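Local coordinates for DUF416 domain-containing protein (Shewanella baltica, PDB 2Q9R) that is of unknown function but is an all-helical member of the DUF416 family that has a benzoic acid bound in a pocket, at residues 8-19 with 162-173. Numbering follows the deposited sequence.
Sequences FFKRLKALTLPQ and QNSLLEIIEENP
Arg11 reaches over Leu166 with its guanidinium centred on CD2, the methyl lying 3.5 Å from the group's plane. Two acceptors meet the edge of the same group. NH1 forms a salt bridge with Glu170 OE2 at 2.5 Å, close to the guanidinium plane and on the syn lone pair. NH2 makes a weak bond to Asn163 OD1 at 2.9 Å, the ND2 of that amide being held by Lys159 O one turn back in the same helix. The bend at chi3 (-76°) swings the guanidinium across the helix, a knob among Asn163, Leu166, Glu167 and Glu170. An alanine here would probably leave Glu170 without its counter-charge and uncover one side of Leu166. A water donating to both Arg11 O and Glu170 OE1 ties the other carboxylate oxygen to the backbone of helix 8-14.

Beneath the charges, Leu166 CD2 also meets Phe8 CD1 at 3.7 Å, and Leu166 CD1 packs on Leu15 CD1 at the same separation. Gln162 OE1 approaches Phe8 CZ obliquely but bonds to Ser121. Farther along, Gln19 lays CB on Ile169 CG2 (3.6 Å) and gives a weak NE2 bond to Ile169 O. Its amide is positioned by Thr16 N, which donates to Gln19 OE1 almost straight (2.8 Å, 173°); Gln19 N returns a bond to Thr16 OG1. This capping box starts helix 17-42, whose Phe23 continues the apolar layer; the segment axes, 8-14 and the 162-170 end of helix 153-170, cross at 40°, as packing within an all-helical fold.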
ATOM      1  N   PHE A   8      -8.692  21.789   3.652  1.00 51.85           N
ATOM      2  CA  PHE A   8      -7.445  21.574   2.951  1.00 49.42           C
ATOM      3  C   PHE A   8      -7.298  22.481   1.726  1.00 47.26           C
ATOM      4  O   PHE A   8      -6.249  23.132   1.558  1.00 46.45           O
ATOM      5  CB  PHE A   8      -7.337  20.108   2.561  1.00 47.42           C
ATOM      6  CG  PHE A   8      -6.101  19.790   1.797  1.00 43.38           C
ATOM      7  CD1 PHE A   8      -4.918  19.533   2.456  1.00 45.53           C
ATOM      8  CD2 PHE A   8      -6.129  19.747   0.422  1.00 43.88           C
ATOM      9  CE1 PHE A   8      -3.757  19.240   1.736  1.00 40.19           C
ATOM     10  CE2 PHE A   8      -4.991  19.476  -0.305  1.00 46.38           C
ATOM     11  CZ  PHE A   8      -3.807  19.212   0.349  1.00 47.87           C
ATOM     12  N   PHE A   9      -8.319  22.568   0.880  1.00 44.79           N
ATOM     13  CA  PHE A   9      -8.149  23.347  -0.354  1.00 47.42           C
ATOM     14  C   PHE A   9      -8.226  24.815  -0.137  1.00 46.50           C
ATOM     15  O   PHE A   9      -7.606  25.568  -0.892  1.00 45.58           O
ATOM     16  CB  PHE A   9      -9.114  22.939  -1.478  1.00 51.15           C
ATOM     17  CG  PHE A   9      -8.702  21.681  -2.178  1.00 53.69           C
ATOM     18  CD1 PHE A   9      -7.639  21.693  -3.082  1.00 56.16           C
ATOM     19  CD2 PHE A   9      -9.342  20.476  -1.898  1.00 58.62           C
ATOM     20  CE1 PHE A   9      -7.241  20.531  -3.728  1.00 57.75           C
ATOM     21  CE2 PHE A   9      -8.965  19.303  -2.544  1.00 58.49           C
ATOM     22  CZ  PHE A   9      -7.893  19.321  -3.446  1.00 57.33           C
ATOM     23  N   LYS A  10      -8.989  25.259   0.862  1.00 45.66           N
ATOM     24  CA  LYS A  10      -8.979  26.689   1.158  1.00 44.18           C
ATOM     25  C   LYS A  10      -7.547  27.088   1.606  1.00 44.58           C
ATOM     26  O   LYS A  10      -7.086  28.191   1.314  1.00 43.60           O
ATOM     27  CB  LYS A  10     -10.069  27.084   2.176  1.00 42.49           C
ATOM     28  N   ARG A  11      -6.859  26.173   2.297  1.00 42.28           N
ATOM     29  CA  ARG A  11      -5.539  26.436   2.881  1.00 43.98           C
ATOM     30  C   ARG A  11      -4.472  26.393   1.792  1.00 43.69           C
ATOM     31  O   ARG A  11      -3.550  27.241   1.712  1.00 41.77           O
ATOM     32  CB  ARG A  11      -5.196  25.374   3.937  1.00 44.99           C
ATOM     33  CG  ARG A  11      -5.895  25.509   5.283  1.00 48.64           C
ATOM     34  CD  ARG A  11      -5.145  24.722   6.357  1.00 50.49           C
ATOM     35  NE  ARG A  11      -5.366  23.296   6.247  1.00 52.50           N
ATOM     36  CZ  ARG A  11      -4.473  22.335   6.488  1.00 56.94           C
ATOM     37  NH1 ARG A  11      -3.230  22.590   6.811  1.00 46.42           N
ATOM     38  NH2 ARG A  11      -4.831  21.064   6.352  1.00 67.15           N
ATOM     39  N   LEU A  12      -4.655  25.451   0.888  1.00 40.59           N
ATOM     40  CA  LEU A  12      -3.773  25.325  -0.257  1.00 42.99           C
ATOM     41  C   LEU A  12      -3.883  26.560  -1.137  1.00 41.31           C
ATOM     42  O   LEU A  12      -2.869  27.135  -1.580  1.00 43.32           O
ATOM     43  CB  LEU A  12      -4.137  24.036  -1.004  1.00 43.26           C
ATOM     44  CG  LEU A  12      -3.225  23.477  -2.059  1.00 47.90           C
ATOM     45  CD1 LEU A  12      -1.805  23.354  -1.529  1.00 48.76           C
ATOM     46  CD2 LEU A  12      -3.777  22.138  -2.502  1.00 46.37           C
ATOM     47  N   LYS A  13      -5.106  27.012  -1.365  1.00 42.66           N
ATOM     48  CA  LYS A  13      -5.322  28.186  -2.214  1.00 43.92           C
ATOM     49  C   LYS A  13      -4.787  29.482  -1.558  1.00 43.95           C
ATOM     50  O   LYS A  13      -4.366  30.415  -2.251  1.00 44.22           O
ATOM     51  CB  LYS A  13      -6.802  28.340  -2.550  1.00 46.18           C
ATOM     52  CG  LYS A  13      -7.333  27.253  -3.488  1.00 55.52           C
ATOM     53  CD  LYS A  13      -8.857  27.235  -3.545  1.00 66.70           C
ATOM     54  CE  LYS A  13      -9.382  26.097  -4.434  1.00 71.75           C
ATOM     55  NZ  LYS A  13     -10.858  26.227  -4.713  1.00 78.33           N
ATOM     56  N   ALA A  14      -4.811  29.514  -0.230  1.00 41.27           N
ATOM     57  CA  ALA A  14      -4.285  30.644   0.542  1.00 41.63           C
ATOM     58  C   ALA A  14      -2.756  30.750   0.526  1.00 41.62           C
ATOM     59  O   ALA A  14      -2.209  31.786   0.861  1.00 42.15           O
ATOM     60  CB  ALA A  14      -4.813  30.584   1.973  1.00 40.12           C
ATOM     61  N   LEU A  15      -2.061  29.717   0.086  1.00 38.88           N
ATOM     62  CA  LEU A  15      -0.615  29.832  -0.103  1.00 40.99           C
ATOM     63  C   LEU A  15      -0.211  30.911  -1.114  1.00 45.42           C
ATOM     64  O   LEU A  15      -0.954  31.218  -2.063  1.00 46.98           O
ATOM     65  CB  LEU A  15      -0.061  28.499  -0.557  1.00 41.94           C
ATOM     66  CG  LEU A  15      -0.185  27.370   0.467  1.00 39.18           C
ATOM     67  CD1 LEU A  15       0.478  26.123  -0.099  1.00 37.94           C
ATOM     68  CD2 LEU A  15       0.415  27.754   1.860  1.00 31.24           C
ATOM     69  N   THR A  16       0.975  31.484  -0.917  1.00 44.71           N
ATOM     70  CA  THR A  16       1.575  32.356  -1.930  1.00 42.47           C
ATOM     71  C   THR A  16       2.029  31.491  -3.111  1.00 44.18           C
ATOM     72  O   THR A  16       2.129  30.242  -2.991  1.00 40.06           O
ATOM     73  CB  THR A  16       2.794  33.072  -1.409  1.00 42.46           C
ATOM     74  OG1 THR A  16       3.808  32.091  -1.145  1.00 39.17           O
ATOM     75  CG2 THR A  16       2.461  33.840  -0.145  1.00 41.31           C
ATOM     76  N   LEU A  17       2.296  32.135  -4.245  1.00 41.63           N
ATOM     77  CA  LEU A  17       2.778  31.402  -5.425  1.00 44.61           C
ATOM     78  C   LEU A  17       4.004  30.510  -5.132  1.00 43.92           C
ATOM     79  O   LEU A  17       4.002  29.332  -5.483  1.00 43.70           O
ATOM     80  CB  LEU A  17       3.037  32.350  -6.601  1.00 43.19           C
ATOM     81  CG  LEU A  17       3.628  31.698  -7.866  1.00 46.67           C
ATOM     82  CD1 LEU A  17       2.534  30.966  -8.595  1.00 49.15           C
ATOM     83  CD2 LEU A  17       4.333  32.708  -8.804  1.00 49.29           C
ATOM     84  N   PRO A  18       5.050  31.066  -4.507  1.00 43.10           N
ATOM     85  CA  PRO A  18       6.216  30.236  -4.174  1.00 43.13           C
ATOM     86  C   PRO A  18       5.900  29.080  -3.214  1.00 40.97           C
ATOM     87  O   PRO A  18       6.410  27.985  -3.421  1.00 40.27           O
ATOM     88  CB  PRO A  18       7.233  31.237  -3.580  1.00 41.35           C
ATOM     89  CG  PRO A  18       6.699  32.576  -3.891  1.00 44.03           C
ATOM     90  CD  PRO A  18       5.243  32.481  -4.122  1.00 43.06           C
ATOM     91  N   GLN A  19       5.013  29.301  -2.230  1.00 40.09           N
ATOM     92  CA  GLN A  19       4.571  28.248  -1.325  1.00 40.35           C
ATOM     93  C   GLN A  19       3.864  27.117  -2.093  1.00 38.90           C
ATOM     94  O   GLN A  19       4.161  25.978  -1.880  1.00 39.71           O
ATOM     95  CB  GLN A  19       3.613  28.817  -0.269  1.00 38.37           C
ATOM     96  CG  GLN A  19       4.296  29.611   0.819  1.00 37.39           C
ATOM     97  CD  GLN A  19       3.334  30.129   1.834  1.00 43.78           C
ATOM     98  OE1 GLN A  19       2.343  30.792   1.484  1.00 40.13           O
ATOM     99  NE2 GLN A  19       3.626  29.864   3.123  1.00 34.86           N
ATOM    100  N   GLN A 162       0.110  14.721   2.114  1.00 41.48           N
ATOM    101  CA  GLN A 162      -0.288  16.039   1.592  1.00 41.34           C
ATOM    102  C   GLN A 162      -0.603  17.042   2.719  1.00 43.24           C
ATOM    103  O   GLN A 162      -0.263  18.210   2.610  1.00 40.74           O
ATOM    104  CB  GLN A 162      -1.488  15.938   0.640  1.00 40.16           C
ATOM    105  CG  GLN A 162      -1.183  15.298  -0.705  1.00 39.18           C
ATOM    106  CD  GLN A 162      -2.037  15.840  -1.802  1.00 38.81           C
ATOM    107  OE1 GLN A 162      -2.376  17.030  -1.800  1.00 43.20           O
ATOM    108  NE2 GLN A 162      -2.406  14.969  -2.769  1.00 39.08           N
ATOM    109  N   ASN A 163      -1.235  16.583   3.801  1.00 42.50           N
ATOM    110  CA  ASN A 163      -1.492  17.475   4.930  1.00 45.94           C
ATOM    111  C   ASN A 163      -0.242  17.933   5.655  1.00 44.03           C
ATOM    112  O   ASN A 163      -0.105  19.110   5.999  1.00 42.27           O
ATOM    113  CB  ASN A 163      -2.491  16.837   5.918  1.00 46.03           C
ATOM    114  CG  ASN A 163      -3.912  17.147   5.525  1.00 54.19           C
ATOM    115  OD1 ASN A 163      -4.437  18.191   5.894  1.00 54.30           O
ATOM    116  ND2 ASN A 163      -4.516  16.283   4.711  1.00 53.01           N
ATOM    117  N   SER A 164       0.634  16.982   5.923  1.00 45.89           N
ATOM    118  CA  SER A 164       1.896  17.267   6.597  0.50 46.35           C
ATOM    119  C   SER A 164       2.778  18.205   5.776  1.00 44.97           C
ATOM    120  O   SER A 164       3.416  19.095   6.312  1.00 44.97           O
ATOM    121  CB  SER A 164       2.638  15.968   6.858  0.50 46.64           C
ATOM    122  OG  SER A 164       2.034  15.282   7.934  0.50 49.27           O
ATOM    123  N   LEU A 165       2.817  17.984   4.478  1.00 43.46           N
ATOM    124  CA  LEU A 165       3.526  18.870   3.568  1.00 42.71           C
ATOM    125  C   LEU A 165       2.925  20.282   3.604  1.00 42.28           C
ATOM    126  O   LEU A 165       3.645  21.287   3.618  1.00 41.52           O
ATOM    127  CB  LEU A 165       3.440  18.311   2.146  1.00 41.16           C
ATOM    128  CG  LEU A 165       4.156  19.036   1.022  1.00 43.66           C
ATOM    129  CD1 LEU A 165       5.696  19.114   1.277  1.00 39.51           C
ATOM    130  CD2 LEU A 165       3.831  18.315  -0.314  1.00 44.41           C
ATOM    131  N   LEU A 166       1.601  20.374   3.616  1.00 42.39           N
ATOM    132  CA  LEU A 166       0.956  21.685   3.631  1.00 43.02           C
ATOM    133  C   LEU A 166       1.264  22.432   4.930  1.00 41.65           C
ATOM    134  O   LEU A 166       1.552  23.655   4.911  1.00 43.61           O
ATOM    135  CB  LEU A 166      -0.556  21.557   3.449  1.00 44.32           C
ATOM    136  CG  LEU A 166      -1.419  22.822   3.492  1.00 47.02           C
ATOM    137  CD1 LEU A 166      -0.925  23.844   2.496  1.00 45.27           C
ATOM    138  CD2 LEU A 166      -2.886  22.471   3.230  1.00 43.00           C
ATOM    139  N   GLU A 167       1.189  21.704   6.044  1.00 40.48           N
ATOM    140  CA  GLU A 167       1.456  22.271   7.357  1.00 40.82           C
ATOM    141  C   GLU A 167       2.841  22.840   7.510  1.00 38.32           C
ATOM    142  O   GLU A 167       2.996  23.868   8.133  1.00 40.48           O
ATOM    143  CB  GLU A 167       1.271  21.219   8.452  1.00 43.10           C
ATOM    144  CG  GLU A 167      -0.163  20.854   8.703  1.00 52.40           C
ATOM    145  CD  GLU A 167      -0.284  19.650   9.615  1.00 61.37           C
ATOM    146  OE1 GLU A 167       0.747  19.247  10.206  1.00 70.16           O
ATOM    147  OE2 GLU A 167      -1.407  19.118   9.741  1.00 60.28           O
ATOM    148  N   ILE A 168       3.856  22.146   7.015  1.00 39.71           N
ATOM    149  CA  ILE A 168       5.208  22.667   7.160  0.70 40.22           C
ATOM    150  C   ILE A 168       5.408  23.912   6.279  1.00 40.80           C
ATOM    151  O   ILE A 168       6.027  24.898   6.719  1.00 38.02           O
ATOM    152  CB  ILE A 168       6.311  21.577   7.033  0.70 42.50           C
ATOM    153  CG1 ILE A 168       7.687  22.177   7.342  0.70 47.59           C
ATOM    154  CG2 ILE A 168       6.269  20.835   5.691  0.70 37.05           C
ATOM    155  CD1 ILE A 168       8.678  21.174   7.985  0.70 49.97           C
ATOM    156  N   ILE A 169       4.833  23.917   5.086  1.00 38.99           N
ATOM    157  CA  ILE A 169       4.936  25.099   4.227  1.00 40.34           C
ATOM    158  C   ILE A 169       4.169  26.275   4.782  1.00 39.74           C
ATOM    159  O   ILE A 169       4.671  27.402   4.776  1.00 39.65           O
ATOM    160  CB  ILE A 169       4.497  24.767   2.772  1.00 39.66           C
ATOM    161  CG1 ILE A 169       5.458  23.699   2.213  1.00 44.68           C
ATOM    162  CG2 ILE A 169       4.446  26.002   1.874  1.00 35.87           C
ATOM    163  CD1 ILE A 169       5.006  23.065   0.881  1.00 40.01           C
ATOM    164  N   GLU A 170       2.970  26.026   5.296  1.00 41.35           N
ATOM    165  CA  GLU A 170       2.135  27.114   5.699  1.00 42.54           C
ATOM    166  C   GLU A 170       2.565  27.801   6.993  1.00 43.44           C
ATOM    167  O   GLU A 170       2.246  28.967   7.211  1.00 40.55           O
ATOM    168  CB  GLU A 170       0.655  26.710   5.675  1.00 46.41           C
ATOM    169  CG  GLU A 170       0.101  26.110   6.879  1.00 45.90           C
ATOM    170  CD  GLU A 170      -1.220  25.395   6.584  1.00 52.48           C
ATOM    171  OE1 GLU A 170      -2.097  25.907   5.830  1.00 38.60           O
ATOM    172  OE2 GLU A 170      -1.370  24.295   7.139  1.00 46.76           O
ATOM    173  N   GLU A 171       3.342  27.111   7.813  1.00 44.85           N
ATOM    174  CA  GLU A 171       3.836  27.714   9.034  1.00 50.39           C
ATOM    175  C   GLU A 171       5.035  28.639   8.795  1.00 48.95           C
ATOM    176  O   GLU A 171       5.553  29.253   9.720  1.00 48.23           O
ATOM    177  CB  GLU A 171       4.142  26.631  10.074  1.00 52.42           C
ATOM    178  CG  GLU A 171       5.395  25.806   9.825  1.00 58.64           C
ATOM    179  CD  GLU A 171       5.538  24.643  10.819  1.00 59.54           C
ATOM    180  OE1 GLU A 171       4.510  24.162  11.376  1.00 66.86           O
ATOM    181  OE2 GLU A 171       6.691  24.206  11.021  1.00 71.03           O
ATOM    182  N   ASN A 172       5.444  28.750   7.541  1.00 49.63           N
ATOM    183  CA  ASN A 172       6.548  29.586   7.131  1.00 51.19           C
ATOM    184  C   ASN A 172       6.028  30.634   6.151  1.00 50.43           C
ATOM    185  O   ASN A 172       5.607  30.294   5.039  1.00 52.80           O
ATOM    186  CB  ASN A 172       7.625  28.706   6.482  1.00 53.44           C
ATOM    187  CG  ASN A 172       8.255  27.735   7.481  1.00 56.07           C
ATOM    188  OD1 ASN A 172       8.881  28.165   8.443  1.00 56.90           O
ATOM    189  ND2 ASN A 172       8.056  26.431   7.279  1.00 53.02           N
ATOM    190  N   PRO A 173       6.057  31.908   6.546  1.00 45.44           N
ATOM    191  CA  PRO A 173       5.439  32.929   5.696  1.00 45.80           C
ATOM    192  C   PRO A 173       6.061  33.002   4.293  1.00 49.81           C
ATOM    193  O   PRO A 173       5.352  33.277   3.334  1.00 49.74           O
ATOM    194  CB  PRO A 173       5.650  34.227   6.467  1.00 45.58           C
ATOM    195  CG  PRO A 173       6.747  33.943   7.491  1.00 46.66           C
ATOM    196  CD  PRO A 173       6.673  32.471   7.774  1.00 49.59           C
TER
HETATM  197  O   HOH W   1      -2.567  27.962   4.226  1.00 41.81           O
HETATM  198  O   HOH W   2       5.612  33.302   0.462  1.00 58.62           O